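Local atomic coordinates of phosphoribosylaminoimidazole-succinocarboxamide synthase (Ehrlichia chaffeensis str. Arkansas, PDB entry 3KRE), a protein that catalyses the ATP-dependent joining of L-aspartate to 5-amino-1-(5-phosphoribosyl)imidazole-4-carboxylate, giving SAICAR in de novo purine biosynthesis. Residues L101-T106 / G202-D207; E44-F49 / S93-R98. All coordinates share one frame; numbering follows the deposited sequence. Where two conformers were deposited one is given.

Interaction 1 of 2, residues L101-T106 / G202-D207. With EDO (1,2-ethanediol), chain M.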
loop_
_atom_site.group_PDB
_atom_site.type_symbol
_atom_site.label_atom_id
_atom_site.label_comp_id
_atom_site.label_asym_id
_atom_site.label_seq_id
_atom_site.Cartn_x
_atom_site.Cartn_y
_atom_site.Cartn_z
ATOM N N LEU A 101 0.257 7.897 14.279
ATOM C CA LEU A 101 -1.036 8.486 14.548
ATOM C C LEU A 101 -1.660 8.841 13.209
ATOM O O LEU A 101 -1.043 9.531 12.378
ATOM C CB LEU A 101 -0.888 9.749 15.382
ATOM C CG LEU A 101 -2.182 10.306 15.998
ATOM C CD1 LEU A 101 -2.773 9.291 17.024
ATOM C CD2 LEU A 101 -1.944 11.670 16.647
ATOM N N VAL A 102 -2.892 8.397 13.013
ATOM C CA VAL A 102 -3.602 8.662 11.777
ATOM C C VAL A 102 -5.062 9.049 12.042
ATOM O O VAL A 102 -5.646 8.756 13.124
ATOM C CB VAL A 102 -3.579 7.437 10.831
ATOM C CG1 VAL A 102 -2.149 6.990 10.492
ATOM C CG2 VAL A 102 -4.375 6.272 11.467
ATOM N N LYS A 103 -5.647 9.695 11.036
ATOM C CA LYS A 103 -7.040 10.119 11.074
ATOM C C LYS A 103 -7.927 8.881 11.138
ATOM O O LYS A 103 -7.685 7.947 10.418
ATOM C CB LYS A 103 -7.402 10.908 9.810
ATOM C CG LYS A 103 -6.693 12.259 9.655
ATOM C CD LYS A 103 -7.188 13.048 8.402
ATOM C CE LYS A 103 -7.844 14.414 8.739
ATOM N NZ LYS A 103 -8.644 14.382 9.972
ATOM N N LYS A 104 -8.979 8.922 11.925
ATOM C CA LYS A 104 -9.976 7.894 11.893
ATOM C C LYS A 104 -10.892 8.210 10.706
ATOM O O LYS A 104 -11.629 9.199 10.710
ATOM C CB LYS A 104 -10.739 7.812 13.207
ATOM C CG LYS A 104 -11.663 6.588 13.304
ATOM C CD LYS A 104 -12.369 6.499 14.649
ATOM C CE LYS A 104 -12.983 5.089 14.849
ATOM N NZ LYS A 104 -13.683 4.951 16.193
ATOM N N ILE A 105 -10.885 7.328 9.724
ATOM C CA ILE A 105 -11.712 7.468 8.529
ATOM C C ILE A 105 -12.425 6.144 8.180
ATOM O O ILE A 105 -12.047 5.083 8.675
ATOM C CB ILE A 105 -10.872 7.953 7.316
ATOM C CG1 ILE A 105 -9.727 6.994 7.005
ATOM C CG2 ILE A 105 -10.319 9.365 7.546
ATOM C CD1 ILE A 105 -8.991 7.378 5.700
ATOM N N THR A 106 -13.468 6.234 7.357
ATOM C CA THR A 106 -14.121 5.038 6.848
ATOM C C THR A 106 -13.474 4.615 5.559
ATOM O O THR A 106 -13.404 5.404 4.628
ATOM C CB THR A 106 -15.623 5.231 6.673
ATOM O OG1 THR A 106 -16.171 5.573 7.954
ATOM C CG2 THR A 106 -16.267 3.933 6.233
ATOM N N GLY A 202 -9.956 6.233 2.048
ATOM C CA GLY A 202 -11.110 6.360 2.922
ATOM C C GLY A 202 -11.620 7.788 2.925
ATOM O O GLY A 202 -11.061 8.659 2.260
ATOM N N LYS A 203 -12.714 7.997 3.618
ATOM C CA LYS A 203 -13.327 9.303 3.661
ATOM C C LYS A 203 -13.572 9.678 5.100
ATOM O O LYS A 203 -13.761 8.780 5.971
ATOM C CB LYS A 203 -14.631 9.304 2.871
ATOM C CG LYS A 203 -14.412 9.193 1.374
ATOM C CD LYS A 203 -15.575 9.728 0.582
ATOM C CE LYS A 203 -16.647 8.732 0.359
ATOM N NZ LYS A 203 -17.829 9.406 -0.347
ATOM N N LEU A 204 -13.546 11.000 5.336
ATOM C CA LEU A 204 -13.794 11.527 6.670
ATOM C C LEU A 204 -15.178 11.177 7.117
ATOM O O LEU A 204 -16.183 11.189 6.354
ATOM C CB LEU A 204 -13.576 13.035 6.803
ATOM C CG LEU A 204 -12.249 13.671 6.364
ATOM C CD1 LEU A 204 -12.353 15.194 6.300
ATOM C CD2 LEU A 204 -11.110 13.231 7.294
ATOM N N HIS A 205 -15.169 10.836 8.402
ATOM C CA HIS A 205 -16.311 10.774 9.276
ATOM C C HIS A 205 -17.242 11.864 9.034
ATOM O O HIS A 205 -16.833 13.030 9.102
ATOM C CB HIS A 205 -15.929 11.016 10.728
ATOM N N ASN A 206 -18.491 11.487 8.830
ATOM C CA ASN A 206 -19.566 12.428 9.025
ATOM C C ASN A 206 -19.447 13.604 8.060
ATOM O O ASN A 206 -19.973 14.676 8.322
ATOM C CB ASN A 206 -19.529 12.967 10.453
ATOM C CG ASN A 206 -19.750 11.889 11.531
ATOM O OD1 ASN A 206 -20.109 10.739 11.248
ATOM N ND2 ASN A 206 -19.599 12.293 12.771
ATOM N N ASP A 207 -18.766 13.390 6.946
ATOM C CA ASP A 207 -18.648 14.419 5.944
ATOM C C ASP A 207 -18.977 13.772 4.621
ATOM O O ASP A 207 -18.172 13.067 4.072
ATOM C CB ASP A 207 -17.234 14.979 5.985
ATOM C CG ASP A 207 -16.987 16.042 4.941
ATOM O OD1 ASP A 207 -17.889 16.341 4.143
ATOM O OD2 ASP A 207 -15.852 16.546 4.940
HETATM C C1 EDO M . -21.173 7.590 8.925
HETATM O O1 EDO M . -21.376 8.695 9.829
HETATM C C2 EDO M . -19.723 7.425 8.457
HETATM O O2 EDO M . -18.833 8.389 9.054
HETATM O O HOH W 1 -12.491 11.529 9.806
#
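Ile105 lies against the backbone of Gly202 and Lys203, with one branch at Gly202 and the other at Leu204. Its CG1 is wedged between the backbone N and the carbonyl carbon (chi1 59°), and the extended chi2 carries CD1 on to Gly202, 3.6 Å from Gly202 CA. The other branch, CG2, approaches Leu204 CD2 at 4.0 Å, and Ile105 CB rests 3.3 Å from Lys203 O. That oxygen is the acceptor of the first of two backbone bonds that define the pairing: Thr106 N donates to Lys203 O at 2.9 Å, with the donor in the carbonyl plane of Lys203. In return Lys203 N donates to Thr106 O, also at 2.9 Å, with the donor tilted 23° from the carbonyl plane. Both bonds join the same two residues, so Thr106 and Lys203 form an antiparallel hydrogen-bonded pair, and their side chains share one sheet face.

Farther along, the methylenes of Lys103 pass alongside Leu204 CD2. Bends at chi3 (119°) and chi4 fold the end of the lysine beside that methyl, leaving Lys103 CE and NZ each 3.8 Å from Leu204 CD2. Beyond the paired residues a water takes over the bridging: it donates to Lys104 O and accepts from His205 N. Asn206, in the type II turn from Leu204 to Asp207, grips an ethanediol, probably from the crystallisation liquor, through Asn206 N and OD1.

The contact lies at the protein surface, where strands 99-107 and 192-204 pair antiparallel in the large sheet. Phe213 of the short strand 213-214 touches both Ile105 and Leu204, while the ammonium of Lys203 reaches a salt bridge with Glu168 in helix 166-189.

Interaction 2 of 2, residues E44-F49 / S93-R98. With EDO (1,2-ethanediol), chain K.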
loop_
_atom_site.group_PDB
_atom_site.type_symbol
_atom_site.label_atom_id
_atom_site.label_comp_id
_atom_site.label_asym_id
_atom_site.label_seq_id
_atom_site.Cartn_x
_atom_site.Cartn_y
_atom_site.Cartn_z
ATOM N N GLU A 44 -8.894 10.263 16.128
ATOM C CA GLU A 44 -7.534 9.837 15.838
ATOM C C GLU A 44 -7.313 8.416 16.332
ATOM O O GLU A 44 -7.720 8.069 17.462
ATOM C CB GLU A 44 -6.557 10.789 16.517
ATOM C CG GLU A 44 -6.560 12.166 15.947
ATOM C CD GLU A 44 -5.647 13.125 16.714
ATOM O OE1 GLU A 44 -5.124 12.796 17.826
ATOM O OE2 GLU A 44 -5.510 14.229 16.182
ATOM N N VAL A 45 -6.639 7.610 15.531
ATOM C CA VAL A 45 -6.317 6.241 15.894
ATOM C C VAL A 45 -4.837 5.959 15.677
ATOM O O VAL A 45 -4.136 6.741 15.007
ATOM C CB VAL A 45 -7.213 5.235 15.144
ATOM C CG1 VAL A 45 -8.643 5.376 15.660
ATOM C CG2 VAL A 45 -7.116 5.371 13.598
ATOM N N ILE A 46 -4.353 4.877 16.291
ATOM C CA ILE A 46 -2.948 4.492 16.150
ATOM C C ILE A 46 -2.875 3.326 15.200
ATOM O O ILE A 46 -3.567 2.315 15.389
ATOM C CB ILE A 46 -2.297 4.112 17.507
ATOM C CG1 ILE A 46 -2.194 5.332 18.401
ATOM C CG2 ILE A 46 -0.896 3.413 17.306
ATOM C CD1 ILE A 46 -1.887 4.995 19.807
ATOM N N GLN A 47 -2.065 3.467 14.152
ATOM C CA GLN A 47 -1.796 2.374 13.246
ATOM C C GLN A 47 -0.512 1.716 13.724
ATOM O O GLN A 47 0.535 2.360 13.748
ATOM C CB GLN A 47 -1.665 2.908 11.816
ATOM C CG GLN A 47 -1.509 1.866 10.739
ATOM C CD GLN A 47 -1.286 2.475 9.358
ATOM O OE1 GLN A 47 -0.332 3.208 9.129
ATOM N NE2 GLN A 47 -2.165 2.174 8.448
ATOM N N HIS A 48 -0.636 0.449 14.147
ATOM C CA HIS A 48 0.444 -0.300 14.772
ATOM C C HIS A 48 0.839 -1.424 13.815
ATOM O O HIS A 48 -0.009 -2.253 13.400
ATOM C CB HIS A 48 0.013 -0.841 16.135
ATOM C CG HIS A 48 1.009 -1.764 16.769
ATOM N ND1 HIS A 48 1.764 -1.396 17.867
ATOM C CD2 HIS A 48 1.361 -3.041 16.480
ATOM C CE1 HIS A 48 2.552 -2.401 18.213
ATOM N NE2 HIS A 48 2.336 -3.410 17.384
ATOM N N PHE A 49 2.119 -1.418 13.425
ATOM C CA PHE A 49 2.652 -2.411 12.481
ATOM C C PHE A 49 3.164 -3.644 13.203
ATOM O O PHE A 49 4.078 -3.531 14.018
ATOM C CB PHE A 49 3.752 -1.777 11.613
ATOM C CG PHE A 49 3.228 -0.749 10.639
ATOM C CD1 PHE A 49 3.131 -1.038 9.258
ATOM C CD2 PHE A 49 2.801 0.481 11.085
ATOM C CE1 PHE A 49 2.642 -0.052 8.376
ATOM C CE2 PHE A 49 2.305 1.436 10.196
ATOM C CZ PHE A 49 2.237 1.153 8.865
ATOM N N SER A 93 1.121 11.789 12.454
ATOM C CA SER A 93 2.444 11.875 13.034
ATOM C C SER A 93 3.040 10.494 13.261
ATOM O O SER A 93 2.315 9.533 13.497
ATOM C CB SER A 93 2.370 12.655 14.353
ATOM O OG SER A 93 3.663 12.844 14.873
ATOM N N LEU A 94 4.364 10.405 13.191
ATOM C CA LEU A 94 5.088 9.180 13.567
ATOM C C LEU A 94 5.229 9.185 15.097
ATOM O O LEU A 94 5.714 10.153 15.677
ATOM C CB LEU A 94 6.455 9.174 12.871
ATOM C CG LEU A 94 7.376 7.987 13.096
ATOM C CD1 LEU A 94 6.719 6.681 12.579
ATOM C CD2 LEU A 94 8.732 8.236 12.377
ATOM N N LEU A 95 4.792 8.116 15.760
ATOM C CA LEU A 95 4.803 8.071 17.228
ATOM C C LEU A 95 6.005 7.361 17.816
ATOM O O LEU A 95 6.586 7.822 18.814
ATOM C CB LEU A 95 3.544 7.396 17.716
ATOM C CG LEU A 95 2.266 8.164 17.425
ATOM C CD1 LEU A 95 1.081 7.284 17.805
ATOM C CD2 LEU A 95 2.176 9.531 18.212
ATOM N N ASN A 96 6.327 6.205 17.240
ATOM C CA ASN A 96 7.390 5.335 17.738
ATOM C C ASN A 96 7.787 4.295 16.685
ATOM O O ASN A 96 7.341 4.381 15.550
ATOM C CB ASN A 96 6.974 4.694 19.070
ATOM C CG ASN A 96 5.701 3.896 18.967
ATOM O OD1 ASN A 96 5.606 2.983 18.168
ATOM N ND2 ASN A 96 4.720 4.215 19.818
ATOM N N GLN A 97 8.613 3.310 17.051
ATOM C CA GLN A 97 9.135 2.347 16.078
ATOM C C GLN A 97 8.051 1.602 15.295
ATOM O O GLN A 97 8.245 1.258 14.173
ATOM C CB GLN A 97 10.018 1.317 16.781
ATOM C CG GLN A 97 11.378 1.840 17.225
ATOM C CD GLN A 97 12.215 0.727 17.817
ATOM O OE1 GLN A 97 11.930 0.235 18.909
ATOM N NE2 GLN A 97 13.228 0.301 17.087
ATOM N N ARG A 98 6.905 1.351 15.915
ATOM C CA ARG A 98 5.866 0.518 15.308
ATOM C C ARG A 98 4.594 1.262 14.961
ATOM O O ARG A 98 3.713 0.688 14.321
ATOM C CB ARG A 98 5.495 -0.597 16.272
ATOM C CG ARG A 98 6.517 -1.684 16.268
ATOM C CD ARG A 98 6.036 -2.898 16.966
ATOM N NE ARG A 98 7.138 -3.830 16.968
ATOM C CZ ARG A 98 7.456 -4.631 15.955
ATOM N NH1 ARG A 98 6.710 -4.684 14.868
ATOM N NH2 ARG A 98 8.524 -5.399 16.057
HETATM C C1 EDO K . 4.544 -6.560 17.128
HETATM O O1 EDO K . 3.171 -6.165 17.182
HETATM C C2 EDO K . 4.702 -8.081 16.957
HETATM O O2 EDO K . 4.298 -8.618 15.663
#
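A polar contact between the end of strand 44-49 and the loop that follows strand 91-94 brings Arg98 against His48 and Phe49, with a small apolar touch farther back. Two bonds run in opposite senses between Phe49 and Arg98. Phe49 N donates to Arg98 O at 2.8 Å, nearly straight (173° at the hydrogen) and in the carbonyl plane. Arg98 NH1 returns a bond to Phe49 O at 3.0 Å; the acceptor lies in the guanidinium plane, although the donor stands 26° out of the carbonyl plane. The arginine chain is extended from CG to NE, which brings NH1 to the Phe49 carbonyl.

On its way the chain crosses His48 obliquely. Arg98 CB sits over one face of the imidazole, 4.2 Å from the ring centroid, a CH-pi contact displaced toward the rim, and Arg98 CD comes within 3.7 Å of His48 CE1. Arg98 O also meets the Phe49 ring at its edge, 3.4 Å from CD2. Within the loop, Asn96 OD1 accepts from Arg98 N at 3.1 Å, an Asx turn that helps fix the backbone presenting Arg98. Nearer the start of the loop, Ile46 CG1 meets Leu95 CD1 at 3.9 Å, the two side chains crossing at about a right angle.

His48 NE2 shares a hydrogen bond of 2.9 Å with O1 of an ethanediol, probably from the crystallisation liquor, whose C1 lies over one face of the Arg98 guanidinium. His48 ND1 binds Glu99, whose carboxylate also takes Asn96 ND2. Arg98 NH1 has a second acceptor in a salt bridge with Asp51. The Phe49 carbonyl and the Asp51 carboxylate together probably limit rotation of the guanidinium.

From the N terminus, the chain runs through strand 44-49, helix 67-84 and strand 91-94 before interaction 2 closes a loop with 43 residues between its segments. It then enters strand 99-107, where interaction 1 opens; this longer excursion, 95 residues including helix 166-189, closes at the end of strand 192-204. The two loops are in series, neither nested nor crossed. Strand 99-107 connects them: Leu101 N lies 2.7 Å from Ser93 O, and Val102 O 2.8 Å from Val45 N, both probable hydrogen bonds. This strand thus pairs with 44-49 and 91-94 near interaction 2 and with 192-204 at interaction 1; the centres of the two contacts are about 16 Å apart.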